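Local coordinates for acetyl-CoA hydrolase/transferase family protein (Porphyromonas gingivalis, PDB 2NVV) that probably transfers coenzyme A between acyl groups and acetate or hydrolyses acetyl-CoA, and binds zinc, at residues 24-29 with 59-64; 52-57 with 73-78; 77-82 with 99-104; 82-87 with 370-375. All blocks are in the same frame, centred on the assembly; numbering follows the deposited sequence.

Interaction 1 of 4, residues 24-29 with 59-64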
loop_
_atom_site.group_PDB
_atom_site.type_symbol
_atom_site.label_atom_id
_atom_site.label_comp_id
_atom_site.label_asym_id
_atom_site.label_seq_id
_atom_site.Cartn_x
_atom_site.Cartn_y
_atom_site.Cartn_z
ATOM N N SER A 24 6.143 -22.174 -13.221
ATOM C CA SER A 24 4.687 -22.053 -13.172
ATOM C C SER A 24 4.152 -22.389 -11.784
ATOM O O SER A 24 4.904 -22.789 -10.890
ATOM C CB SER A 24 4.048 -23.002 -14.186
ATOM O OG SER A 24 4.265 -24.358 -13.813
ATOM N N GLY A 25 2.846 -22.214 -11.604
ATOM C CA GLY A 25 2.229 -22.528 -10.325
ATOM C C GLY A 25 2.203 -21.443 -9.268
ATOM O O GLY A 25 2.789 -20.380 -9.426
ATOM N N PHE A 26 1.490 -21.726 -8.185
ATOM C CA PHE A 26 1.374 -20.816 -7.052
ATOM C C PHE A 26 1.277 -21.762 -5.864
ATOM O O PHE A 26 0.283 -22.467 -5.719
ATOM C CB PHE A 26 0.108 -19.982 -7.177
ATOM C CG PHE A 26 0.068 -18.806 -6.251
ATOM C CD1 PHE A 26 0.867 -17.695 -6.488
ATOM C CD2 PHE A 26 -0.782 -18.806 -5.155
ATOM C CE1 PHE A 26 0.814 -16.592 -5.642
ATOM C CE2 PHE A 26 -0.850 -17.721 -4.300
ATOM C CZ PHE A 26 -0.055 -16.605 -4.536
ATOM N N THR A 27 2.308 -21.754 -5.024
ATOM C CA THR A 27 2.444 -22.660 -3.889
ATOM C C THR A 27 2.822 -23.931 -4.637
ATOM O O THR A 27 2.740 -23.961 -5.861
ATOM C CB THR A 27 1.123 -22.919 -3.100
ATOM O OG1 THR A 27 0.331 -23.900 -3.780
ATOM C CG2 THR A 27 0.328 -21.638 -2.930
ATOM N N PRO A 28 3.243 -24.993 -3.931
ATOM C CA PRO A 28 3.606 -26.223 -4.644
ATOM C C PRO A 28 2.667 -26.527 -5.811
ATOM O O PRO A 28 3.106 -26.981 -6.867
ATOM C CB PRO A 28 3.532 -27.279 -3.553
ATOM C CG PRO A 28 4.030 -26.544 -2.380
ATOM C CD PRO A 28 3.303 -25.203 -2.475
ATOM N N ALA A 29 1.379 -26.266 -5.618
ATOM C CA ALA A 29 0.372 -26.510 -6.654
ATOM C C ALA A 29 0.696 -25.814 -7.989
ATOM O O ALA A 29 0.938 -24.600 -8.024
ATOM C CB ALA A 29 -1.009 -26.064 -6.151
ATOM N N THR A 59 9.166 -16.972 -9.470
ATOM C CA THR A 59 8.064 -17.911 -9.267
ATOM C C THR A 59 6.786 -17.130 -8.944
ATOM O O THR A 59 6.804 -15.905 -8.859
ATOM C CB THR A 59 8.350 -18.869 -8.089
ATOM O OG1 THR A 59 8.380 -18.122 -6.860
ATOM C CG2 THR A 59 9.669 -19.561 -8.272
ATOM N N GLY A 60 5.676 -17.840 -8.780
ATOM C CA GLY A 60 4.432 -17.175 -8.435
ATOM C C GLY A 60 4.521 -16.864 -6.960
ATOM O O GLY A 60 4.489 -15.701 -6.550
ATOM N N ALA A 61 4.661 -17.929 -6.175
ATOM C CA ALA A 61 4.805 -17.836 -4.730
ATOM C C ALA A 61 5.726 -18.984 -4.301
ATOM O O ALA A 61 6.791 -19.182 -4.899
ATOM C CB ALA A 61 3.450 -17.946 -4.060
ATOM N N SER A 62 5.311 -19.736 -3.281
ATOM C CA SER A 62 6.086 -20.860 -2.777
ATOM C C SER A 62 6.064 -22.030 -3.757
ATOM O O SER A 62 5.190 -22.136 -4.621
ATOM C CB SER A 62 5.554 -21.310 -1.417
ATOM O OG SER A 62 4.181 -21.634 -1.496
ATOM N N THR A 63 7.050 -22.906 -3.617
ATOM C CA THR A 63 7.182 -24.067 -4.477
ATOM C C THR A 63 7.451 -25.270 -3.573
ATOM O O THR A 63 7.729 -25.111 -2.380
ATOM C CB THR A 63 8.355 -23.853 -5.457
ATOM O OG1 THR A 63 9.599 -23.933 -4.755
ATOM C CG2 THR A 63 8.264 -22.479 -6.068
ATOM N N GLY A 64 7.369 -26.479 -4.111
ATOM C CA GLY A 64 7.622 -27.638 -3.259
ATOM C C GLY A 64 9.059 -27.730 -2.763
ATOM O O GLY A 64 9.877 -26.826 -2.985
#

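Interaction 2 of 4, residues 52-57 with 73-78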
loop_
_atom_site.group_PDB
_atom_site.type_symbol
_atom_site.label_atom_id
_atom_site.label_comp_id
_atom_site.label_asym_id
_atom_site.label_seq_id
_atom_site.Cartn_x
_atom_site.Cartn_y
_atom_site.Cartn_z
ATOM N N PRO A 52 31.087 -22.707 -11.924
ATOM C CA PRO A 52 29.964 -22.025 -11.283
ATOM C C PRO A 52 28.637 -22.431 -11.895
ATOM O O PRO A 52 28.565 -22.749 -13.085
ATOM C CB PRO A 52 30.279 -20.558 -11.533
ATOM C CG PRO A 52 30.863 -20.604 -12.905
ATOM C CD PRO A 52 31.830 -21.773 -12.788
ATOM N N PHE A 53 27.587 -22.438 -11.081
ATOM C CA PHE A 53 26.267 -22.782 -11.590
ATOM C C PHE A 53 25.141 -22.335 -10.660
ATOM O O PHE A 53 24.834 -22.983 -9.651
ATOM C CB PHE A 53 26.156 -24.281 -11.865
ATOM C CG PHE A 53 25.029 -24.632 -12.794
ATOM C CD1 PHE A 53 23.712 -24.340 -12.454
ATOM C CD2 PHE A 53 25.286 -25.226 -14.031
ATOM C CE1 PHE A 53 22.665 -24.629 -13.327
ATOM C CE2 PHE A 53 24.247 -25.520 -14.913
ATOM C CZ PHE A 53 22.930 -25.218 -14.557
ATOM N N LYS A 54 24.539 -21.206 -11.015
ATOM C CA LYS A 54 23.430 -20.638 -10.263
ATOM C C LYS A 54 22.494 -19.949 -11.239
ATOM O O LYS A 54 22.934 -19.292 -12.187
ATOM C CB LYS A 54 23.934 -19.629 -9.228
ATOM C CG LYS A 54 24.866 -20.218 -8.191
ATOM C CD LYS A 54 25.062 -19.244 -7.065
ATOM C CE LYS A 54 26.097 -19.717 -6.075
ATOM N NZ LYS A 54 26.103 -18.782 -4.913
ATOM N N ILE A 55 21.196 -20.110 -11.006
ATOM C CA ILE A 55 20.180 -19.518 -11.869
ATOM C C ILE A 55 19.336 -18.511 -11.109
ATOM O O ILE A 55 19.218 -18.581 -9.880
ATOM C CB ILE A 55 19.228 -20.591 -12.422
ATOM C CG1 ILE A 55 18.577 -21.334 -11.246
ATOM C CG2 ILE A 55 19.982 -21.557 -13.338
ATOM C CD1 ILE A 55 17.469 -22.312 -11.641
ATOM N N GLY A 56 18.754 -17.570 -11.846
ATOM C CA GLY A 56 17.899 -16.574 -11.232
ATOM C C GLY A 56 16.546 -17.243 -11.196
ATOM O O GLY A 56 16.214 -17.964 -12.122
HETATM N N MSE A 57 15.761 -17.008 -10.152
HETATM C CA MSE A 57 14.462 -17.658 -10.048
HETATM C C MSE A 57 13.281 -16.729 -9.838
HETATM O O MSE A 57 13.245 -15.964 -8.883
HETATM C CB MSE A 57 14.491 -18.667 -8.905
HETATM C CG MSE A 57 15.532 -19.752 -9.058
HETATM SE SE MSE A 57 15.655 -20.877 -7.481
HETATM C CE MSE A 57 13.881 -21.651 -7.547
ATOM N N GLN A 73 19.597 -26.711 -1.690
ATOM C CA GLN A 73 20.564 -27.677 -1.183
ATOM C C GLN A 73 21.711 -27.778 -2.181
ATOM O O GLN A 73 22.843 -28.082 -1.816
ATOM C CB GLN A 73 19.923 -29.058 -1.010
ATOM C CG GLN A 73 18.770 -29.111 -0.034
ATOM C CD GLN A 73 18.225 -30.526 0.161
ATOM O OE1 GLN A 73 17.985 -31.266 -0.807
ATOM N NE2 GLN A 73 18.015 -30.904 1.419
ATOM N N ALA A 74 21.399 -27.530 -3.450
ATOM C CA ALA A 74 22.387 -27.567 -4.528
ATOM C C ALA A 74 23.193 -26.271 -4.574
ATOM O O ALA A 74 24.169 -26.166 -5.318
ATOM C CB ALA A 74 21.694 -27.784 -5.865
ATOM N N ASP A 75 22.785 -25.290 -3.778
ATOM C CA ASP A 75 23.463 -23.999 -3.740
ATOM C C ASP A 75 23.556 -23.438 -5.164
ATOM O O ASP A 75 24.609 -23.021 -5.616
ATOM C CB ASP A 75 24.860 -24.160 -3.120
ATOM C CG ASP A 75 25.554 -22.818 -2.861
ATOM O OD1 ASP A 75 24.852 -21.796 -2.691
ATOM O OD2 ASP A 75 26.803 -22.789 -2.818
ATOM N N ALA A 76 22.424 -23.430 -5.860
ATOM C CA ALA A 76 22.374 -22.953 -7.238
ATOM C C ALA A 76 21.392 -21.815 -7.396
ATOM O O ALA A 76 20.841 -21.617 -8.473
ATOM C CB ALA A 76 21.989 -24.112 -8.180
ATOM N N VAL A 77 21.177 -21.063 -6.328
ATOM C CA VAL A 77 20.240 -19.949 -6.373
ATOM C C VAL A 77 20.990 -18.626 -6.421
ATOM O O VAL A 77 21.514 -18.193 -5.397
ATOM C CB VAL A 77 19.337 -19.930 -5.108
ATOM C CG1 VAL A 77 18.314 -18.826 -5.218
ATOM C CG2 VAL A 77 18.672 -21.274 -4.913
ATOM N N LYS A 78 21.043 -17.975 -7.582
ATOM C CA LYS A 78 21.748 -16.695 -7.647
ATOM C C LYS A 78 20.857 -15.608 -7.049
ATOM O O LYS A 78 21.336 -14.708 -6.359
ATOM C CB LYS A 78 22.160 -16.343 -9.088
ATOM C CG LYS A 78 21.084 -15.740 -9.964
ATOM C CD LYS A 78 21.686 -15.179 -11.271
ATOM C CE LYS A 78 22.780 -14.158 -10.978
ATOM N NZ LYS A 78 23.291 -13.472 -12.212
#

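Interaction 3 of 4, residues 77-82 with 99-104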
loop_
_atom_site.group_PDB
_atom_site.type_symbol
_atom_site.label_atom_id
_atom_site.label_comp_id
_atom_site.label_asym_id
_atom_site.label_seq_id
_atom_site.Cartn_x
_atom_site.Cartn_y
_atom_site.Cartn_z
ATOM N N VAL A 77 21.177 -21.063 -6.328
ATOM C CA VAL A 77 20.240 -19.949 -6.373
ATOM C C VAL A 77 20.990 -18.626 -6.421
ATOM O O VAL A 77 21.514 -18.193 -5.397
ATOM C CB VAL A 77 19.337 -19.930 -5.108
ATOM C CG1 VAL A 77 18.314 -18.826 -5.218
ATOM C CG2 VAL A 77 18.672 -21.274 -4.913
ATOM N N LYS A 78 21.043 -17.975 -7.582
ATOM C CA LYS A 78 21.748 -16.695 -7.647
ATOM C C LYS A 78 20.857 -15.608 -7.049
ATOM O O LYS A 78 21.336 -14.708 -6.359
ATOM C CB LYS A 78 22.160 -16.343 -9.088
ATOM C CG LYS A 78 21.084 -15.740 -9.964
ATOM C CD LYS A 78 21.686 -15.179 -11.271
ATOM C CE LYS A 78 22.780 -14.158 -10.978
ATOM N NZ LYS A 78 23.291 -13.472 -12.212
ATOM N N PHE A 79 19.559 -15.692 -7.316
ATOM C CA PHE A 79 18.608 -14.749 -6.745
ATOM C C PHE A 79 17.220 -15.365 -6.808
ATOM O O PHE A 79 16.930 -16.168 -7.693
ATOM C CB PHE A 79 18.667 -13.379 -7.451
ATOM C CG PHE A 79 17.925 -13.311 -8.763
ATOM C CD1 PHE A 79 16.532 -13.357 -8.796
ATOM C CD2 PHE A 79 18.625 -13.165 -9.965
ATOM C CE1 PHE A 79 15.834 -13.257 -9.998
ATOM C CE2 PHE A 79 17.944 -13.063 -11.180
ATOM C CZ PHE A 79 16.533 -13.110 -11.194
ATOM N N ARG A 80 16.367 -14.980 -5.859
ATOM C CA ARG A 80 15.016 -15.524 -5.756
ATOM C C ARG A 80 13.926 -14.478 -5.490
ATOM O O ARG A 80 14.121 -13.541 -4.709
ATOM C CB ARG A 80 15.000 -16.569 -4.635
ATOM C CG ARG A 80 13.660 -17.214 -4.370
ATOM C CD ARG A 80 13.360 -18.297 -5.384
ATOM N NE ARG A 80 12.164 -19.041 -5.001
ATOM C CZ ARG A 80 10.937 -18.537 -4.994
ATOM N NH1 ARG A 80 9.908 -19.287 -4.614
ATOM N NH2 ARG A 80 10.738 -17.292 -5.383
ATOM N N THR A 81 12.778 -14.662 -6.143
ATOM C CA THR A 81 11.614 -13.782 -5.998
ATOM C C THR A 81 10.364 -14.561 -6.400
ATOM O O THR A 81 10.430 -15.473 -7.223
ATOM C CB THR A 81 11.668 -12.551 -6.916
ATOM O OG1 THR A 81 12.973 -12.421 -7.481
ATOM C CG2 THR A 81 11.334 -11.300 -6.138
ATOM N N PRO A 82 9.196 -14.172 -5.872
ATOM C CA PRO A 82 8.993 -13.065 -4.944
ATOM C C PRO A 82 8.606 -13.524 -3.533
ATOM O O PRO A 82 8.601 -12.727 -2.589
ATOM C CB PRO A 82 7.884 -12.287 -5.624
ATOM C CG PRO A 82 6.983 -13.403 -6.093
ATOM C CD PRO A 82 7.929 -14.513 -6.548
ATOM N N SER A 99 20.684 -14.070 -2.747
ATOM C CA SER A 99 19.882 -12.846 -2.773
ATOM C C SER A 99 18.399 -13.132 -2.915
ATOM O O SER A 99 17.956 -13.752 -3.885
ATOM C CB SER A 99 20.300 -11.932 -3.924
ATOM O OG SER A 99 21.630 -11.476 -3.757
ATOM N N TYR A 100 17.634 -12.649 -1.945
ATOM C CA TYR A 100 16.197 -12.823 -1.942
ATOM C C TYR A 100 15.506 -11.484 -1.691
ATOM O O TYR A 100 15.916 -10.700 -0.836
ATOM C CB TYR A 100 15.793 -13.809 -0.839
ATOM C CG TYR A 100 14.301 -13.930 -0.617
ATOM C CD1 TYR A 100 13.478 -14.536 -1.574
ATOM C CD2 TYR A 100 13.710 -13.449 0.552
ATOM C CE1 TYR A 100 12.105 -14.661 -1.368
ATOM C CE2 TYR A 100 12.336 -13.570 0.767
ATOM C CZ TYR A 100 11.543 -14.179 -0.197
ATOM O OH TYR A 100 10.194 -14.339 0.023
ATOM N N PHE A 101 14.456 -11.219 -2.451
ATOM C CA PHE A 101 13.693 -10.007 -2.232
ATOM C C PHE A 101 12.218 -10.324 -2.435
ATOM O O PHE A 101 11.808 -10.698 -3.517
ATOM C CB PHE A 101 14.175 -8.861 -3.144
ATOM C CG PHE A 101 14.408 -9.252 -4.586
ATOM C CD1 PHE A 101 15.517 -10.012 -4.947
ATOM C CD2 PHE A 101 13.515 -8.859 -5.580
ATOM C CE1 PHE A 101 15.733 -10.376 -6.269
ATOM C CE2 PHE A 101 13.723 -9.219 -6.908
ATOM C CZ PHE A 101 14.836 -9.983 -7.254
ATOM N N ASP A 102 11.435 -10.220 -1.362
ATOM C CA ASP A 102 10.008 -10.495 -1.432
ATOM C C ASP A 102 9.252 -9.266 -1.930
ATOM O O ASP A 102 9.499 -8.132 -1.491
ATOM C CB ASP A 102 9.459 -10.954 -0.067
ATOM C CG ASP A 102 9.892 -10.050 1.097
ATOM O OD1 ASP A 102 9.147 -9.981 2.109
ATOM O OD2 ASP A 102 10.971 -9.421 1.012
ATOM N N LEU A 103 8.317 -9.503 -2.850
ATOM C CA LEU A 103 7.549 -8.420 -3.454
ATOM C C LEU A 103 6.067 -8.609 -3.253
ATOM O O LEU A 103 5.629 -9.673 -2.846
ATOM C CB LEU A 103 7.830 -8.380 -4.958
ATOM C CG LEU A 103 9.280 -8.377 -5.425
ATOM C CD1 LEU A 103 9.330 -8.721 -6.902
ATOM C CD2 LEU A 103 9.904 -7.024 -5.143
ATOM N N HIS A 104 5.302 -7.560 -3.523
ATOM C CA HIS A 104 3.851 -7.647 -3.445
ATOM C C HIS A 104 3.571 -8.551 -4.643
ATOM O O HIS A 104 3.956 -8.231 -5.769
ATOM C CB HIS A 104 3.203 -6.269 -3.645
ATOM C CG HIS A 104 3.462 -5.310 -2.526
ATOM N ND1 HIS A 104 3.114 -5.578 -1.218
ATOM C CD2 HIS A 104 4.019 -4.075 -2.523
ATOM C CE1 HIS A 104 3.447 -4.549 -0.458
ATOM N NE2 HIS A 104 3.998 -3.624 -1.225
HETATM O O HOH W 1 6.108 -11.827 -1.424
#

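Interaction 4 of 4, residues 82-87 with 370-375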
loop_
_atom_site.group_PDB
_atom_site.type_symbol
_atom_site.label_atom_id
_atom_site.label_comp_id
_atom_site.label_asym_id
_atom_site.label_seq_id
_atom_site.Cartn_x
_atom_site.Cartn_y
_atom_site.Cartn_z
ATOM N N PRO A 82 9.196 -14.172 -5.872
ATOM C CA PRO A 82 8.993 -13.065 -4.944
ATOM C C PRO A 82 8.606 -13.524 -3.533
ATOM O O PRO A 82 8.601 -12.727 -2.589
ATOM C CB PRO A 82 7.884 -12.287 -5.624
ATOM C CG PRO A 82 6.983 -13.403 -6.093
ATOM C CD PRO A 82 7.929 -14.513 -6.548
ATOM N N TYR A 83 8.294 -14.811 -3.400
ATOM C CA TYR A 83 7.885 -15.393 -2.133
ATOM C C TYR A 83 8.398 -16.826 -2.068
ATOM O O TYR A 83 8.399 -17.533 -3.079
ATOM C CB TYR A 83 6.354 -15.401 -2.049
ATOM C CG TYR A 83 5.762 -15.932 -0.758
ATOM C CD1 TYR A 83 5.403 -15.068 0.278
ATOM C CD2 TYR A 83 5.530 -17.295 -0.580
ATOM C CE1 TYR A 83 4.821 -15.549 1.456
ATOM C CE2 TYR A 83 4.959 -17.783 0.586
ATOM C CZ TYR A 83 4.602 -16.911 1.598
ATOM O OH TYR A 83 4.012 -17.392 2.750
ATOM N N GLN A 84 8.850 -17.251 -0.888
ATOM C CA GLN A 84 9.315 -18.620 -0.706
ATOM C C GLN A 84 8.804 -19.144 0.622
ATOM O O GLN A 84 8.341 -18.381 1.471
ATOM C CB GLN A 84 10.853 -18.727 -0.768
ATOM C CG GLN A 84 11.650 -17.948 0.279
ATOM C CD GLN A 84 11.556 -18.539 1.674
ATOM O OE1 GLN A 84 11.677 -19.764 1.861
ATOM N NE2 GLN A 84 11.359 -17.670 2.669
ATOM N N SER A 85 8.880 -20.458 0.789
ATOM C CA SER A 85 8.411 -21.099 1.998
ATOM C C SER A 85 9.057 -22.478 2.214
ATOM O O SER A 85 8.394 -23.432 2.599
ATOM C CB SER A 85 6.890 -21.218 1.924
ATOM O OG SER A 85 6.405 -21.944 3.029
ATOM N N ASN A 86 10.359 -22.570 1.962
ATOM C CA ASN A 86 11.112 -23.812 2.128
ATOM C C ASN A 86 12.256 -23.607 3.124
ATOM O O ASN A 86 13.005 -22.640 3.020
ATOM C CB ASN A 86 11.659 -24.267 0.770
ATOM C CG ASN A 86 12.683 -25.380 0.893
ATOM O OD1 ASN A 86 13.884 -25.122 1.005
ATOM N ND2 ASN A 86 12.216 -26.626 0.881
ATOM N N LYS A 87 12.387 -24.527 4.078
ATOM C CA LYS A 87 13.411 -24.446 5.124
ATOM C C LYS A 87 14.848 -24.352 4.633
ATOM O O LYS A 87 15.651 -23.611 5.187
ATOM C CB LYS A 87 13.273 -25.638 6.076
ATOM C CG LYS A 87 13.618 -26.997 5.470
ATOM C CD LYS A 87 12.872 -28.127 6.185
ATOM C CE LYS A 87 13.034 -28.051 7.694
ATOM N NZ LYS A 87 12.058 -28.916 8.415
ATOM N N THR A 370 15.033 -9.612 12.001
ATOM C CA THR A 370 16.175 -9.967 11.169
ATOM C C THR A 370 16.006 -11.254 10.363
ATOM O O THR A 370 16.391 -11.318 9.196
ATOM C CB THR A 370 17.451 -10.120 12.026
ATOM O OG1 THR A 370 17.242 -11.148 13.007
ATOM C CG2 THR A 370 17.787 -8.813 12.730
ATOM N N ARG A 371 15.440 -12.283 10.982
ATOM C CA ARG A 371 15.273 -13.554 10.297
ATOM C C ARG A 371 14.061 -13.652 9.395
ATOM O O ARG A 371 12.930 -13.657 9.872
ATOM C CB ARG A 371 15.226 -14.694 11.301
ATOM C CG ARG A 371 16.585 -15.119 11.829
ATOM C CD ARG A 371 16.464 -16.518 12.444
ATOM N NE ARG A 371 15.506 -17.318 11.669
ATOM C CZ ARG A 371 14.307 -17.699 12.108
ATOM N NH1 ARG A 371 13.506 -18.407 11.316
ATOM N NH2 ARG A 371 13.918 -17.395 13.346
HETATM N N MSE A 372 14.301 -13.754 8.089
HETATM C CA MSE A 372 13.207 -13.871 7.141
HETATM C C MSE A 372 12.379 -15.102 7.439
HETATM O O MSE A 372 12.881 -16.137 7.880
HETATM C CB MSE A 372 13.718 -13.945 5.696
HETATM C CG MSE A 372 12.634 -14.262 4.650
HETATM SE SE MSE A 372 11.083 -13.048 4.606
HETATM C CE MSE A 372 11.884 -11.506 3.809
HETATM N N MSE A 373 11.094 -14.966 7.172
HETATM C CA MSE A 373 10.127 -16.012 7.386
HETATM C C MSE A 373 9.759 -16.649 6.047
HETATM O O MSE A 373 10.306 -17.676 5.664
HETATM C CB MSE A 373 8.910 -15.382 8.042
HETATM C CG MSE A 373 8.634 -15.965 9.361
HETATM SE SE MSE A 373 8.184 -17.733 8.862
HETATM C CE MSE A 373 6.419 -17.852 9.728
ATOM N N ASN A 374 8.823 -16.013 5.348
ATOM C CA ASN A 374 8.364 -16.458 4.036
ATOM C C ASN A 374 8.473 -15.289 3.055
ATOM O O ASN A 374 9.259 -15.314 2.112
ATOM C CB ASN A 374 6.910 -16.924 4.112
ATOM C CG ASN A 374 6.755 -18.266 4.798
ATOM O OD1 ASN A 374 5.644 -18.694 5.094
ATOM N ND2 ASN A 374 7.867 -18.943 5.041
ATOM N N GLY A 375 7.677 -14.257 3.298
ATOM C CA GLY A 375 7.681 -13.087 2.445
ATOM C C GLY A 375 6.406 -12.321 2.705
ATOM O O GLY A 375 5.449 -12.883 3.250
#

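Interaction 1 of 4, residues 24-29 with 59-64
The apolar part of this contact is carried by Phe26 and Ala61. CG of Phe26 lies anti to its backbone N (chi1 -166°), and this turns the ring so that Ala61 CB sits over one face, offset toward the rim; the methyl carbon is 3.7 Å from the ring centroid and 25° off the ring normal, a CH-pi contact. Further along, the ring of Pro28 lies against backbone, with its CG 3.8 Å from Gly64 N, while Ser62 OG approaches Thr27 CB at 3.7 Å.

Several clear hydrogen bonds lie within each loop. In an ST turn, Thr27 OG1 accepts from Ala29 N at 3.2 Å, and the same hydroxyl also bonds to Phe26 O and to Ser308. In the other loop Thr59 OG1 donates to Ala61 O at 2.7 Å, on a lone pair in the carbonyl plane, and Arg80 NH1 also bonds to that oxygen.

Both loops follow strands of the parallel sheet, 20-23 and 55-58. The aromatic part of the contact is thus a ring set on a methyl group, and it places Phe26 beside Glu284, the predicted thioester-forming residue, with the two side chains about 4 Å apart at their nearest atoms.

Interaction 2 of 4, residues 52-57 with 73-78
Two backbone hydrogen bonds define the pairing of these segments. Ile55 N donates to Ala76 O at 3.0 Å with an N-H...O angle of 164°, and Ile55 O accepts from Lys78 N, also at 3.0 Å and 158°. Ile55 therefore spends both its backbone groups on the residues flanking Val77, the signature of a parallel bridge between Ile55 and Val77. In each bond the donor stands well above the carbonyl plane, about 40° out of it. Ala76 O also receives a CA-H...O contact from Lys54 CA at 3.3 Å, and Phe53 O takes another from Ala76 CA. Val77 O is bonded by Thr98 OG1, and the backbones of Lys54 and Gly56 bond to residues 18-21.

The side chain of Lys54 is extended beyond CG and runs past the backbone of 75-77, its CE 3.7 Å from Asp75 O. It ends in a long salt bridge, NZ to Asp75 OD1 at 3.9 Å, the two side chains crossing obliquely. Lys78 lays its CG 3.4 Å from Ile55 O, but its NZ is satisfied by Asn18. On the apolar side, SE of Met57, a selenomethionine, touches both methyls of Val77 at 4.0 Å.

Asp75, with positive phi, closes helix 65-73 in a Schellman motif. Strand 55-58, this helix and strand 77-81 make a beta-alpha-beta crossover of the parallel sheet in the N-terminal domain.

Interaction 3 of 4, residues 77-82 with 99-104
Phe101 holds CG between its backbone N and carbonyl carbon, the crowded position (chi1 45°), which swings its ring back over Thr81; Thr81 CB stands 4.3 Å from the ring centroid, over the face. Phe79 adopts the same kind of rotamer (chi1 80°) and brings CD1 to 4.0 Å from Phe101 CE1, the two side chains crossing obliquely. Arg80 and Tyr100 instead hold CG anti to the backbone N and run side by side, with Arg80 CB in the plane of the Tyr100 ring at its edge.

Between these two sets of side chains the backbones pair in parallel. Arg80 N donates to Ser99 O at 2.8 Å, and Arg80 O accepts from Phe101 N at 3.3 Å, both nearly along the C=O axis. Past the cis peptide before Pro82, Leu103 N donates to Pro82 O at 3.2 Å, though the position of that oxygen is less certain, and a water bridges Pro82 O and Leu103 O.

The guanidinium of Arg80 reaches Asp68 in a salt bridge. At this strand, outermost in the sheet within the chain, Ser99 OG bonds to Glu438 of the second subunit and Asp102 O to His417 of that subunit, a zinc ligand, which may make it a second-shell contact to zinc.

Interaction 4 of 4, residues 82-87 with 370-375
Asn374, predicted to bind CoA, lies in the loop after strand 371-372, and here that loop meets the turn between strand 77-81 and helix 87-94. The contact joins the N-terminal and C-terminal family regions.

Gln84 makes the polar link. Its CG takes the crowded position between backbone N and carbonyl carbon (chi1 61°), and a further bend at chi2 points the amide at the loop. NE2 donates to Met373 O at 3.2 Å, with that oxygen close to the plane of the Gln84 amide, and more weakly to Asn374 O at 3.2 Å. The other end of the amide is used too, since OE1 accepts from Asn86 N at 3.1 Å. This fixes which way round the amide sits.

Tyr83, with CG anti to its backbone N, crosses Asn374 obliquely, ring and amide planes 68° apart. Asn374 CB lies 3.4 Å from Tyr83 CZ, and OD1 is 3.1 Å from Tyr83 OH. Gly375 O approaches the ring at its edge, 3.3 Å from Tyr83 CE1. The Asn374 amide is turned back on its own loop by a weak bond from ND2 to Met373 O.

Arg90 also bonds to Met373 O, and Tyr100 OH weakly to Asn374 O. Carbonyls of the loop are thus gripped by several donors, which would help hold the backbone around Asn374 in place for the predicted coenzyme site.

Overall arrangement
From the N terminus, the loop after strand 20-23 meets the loop after strand 55-58 in interaction 1, closing a loop that contains helix 35-47. Interaction 2 begins within that loop and crosses interaction 1, joining strand 55-58 to 77-81 across helix 65-73. Interaction 3 shares Val77 and Lys78 with it and extends the same parallel sheet to 99-100, one of its two outermost strands within this chain. Interaction 4 starts at Pro82, inside the loop closed by interaction 3, and crosses it to reach 370-375, spanning 282 residues and tying the N-terminal to the C-terminal family region. Bonds between Thr59 and Thr81 connect interactions 1 and 3; interactions 3 and 4 both touch the second subunit.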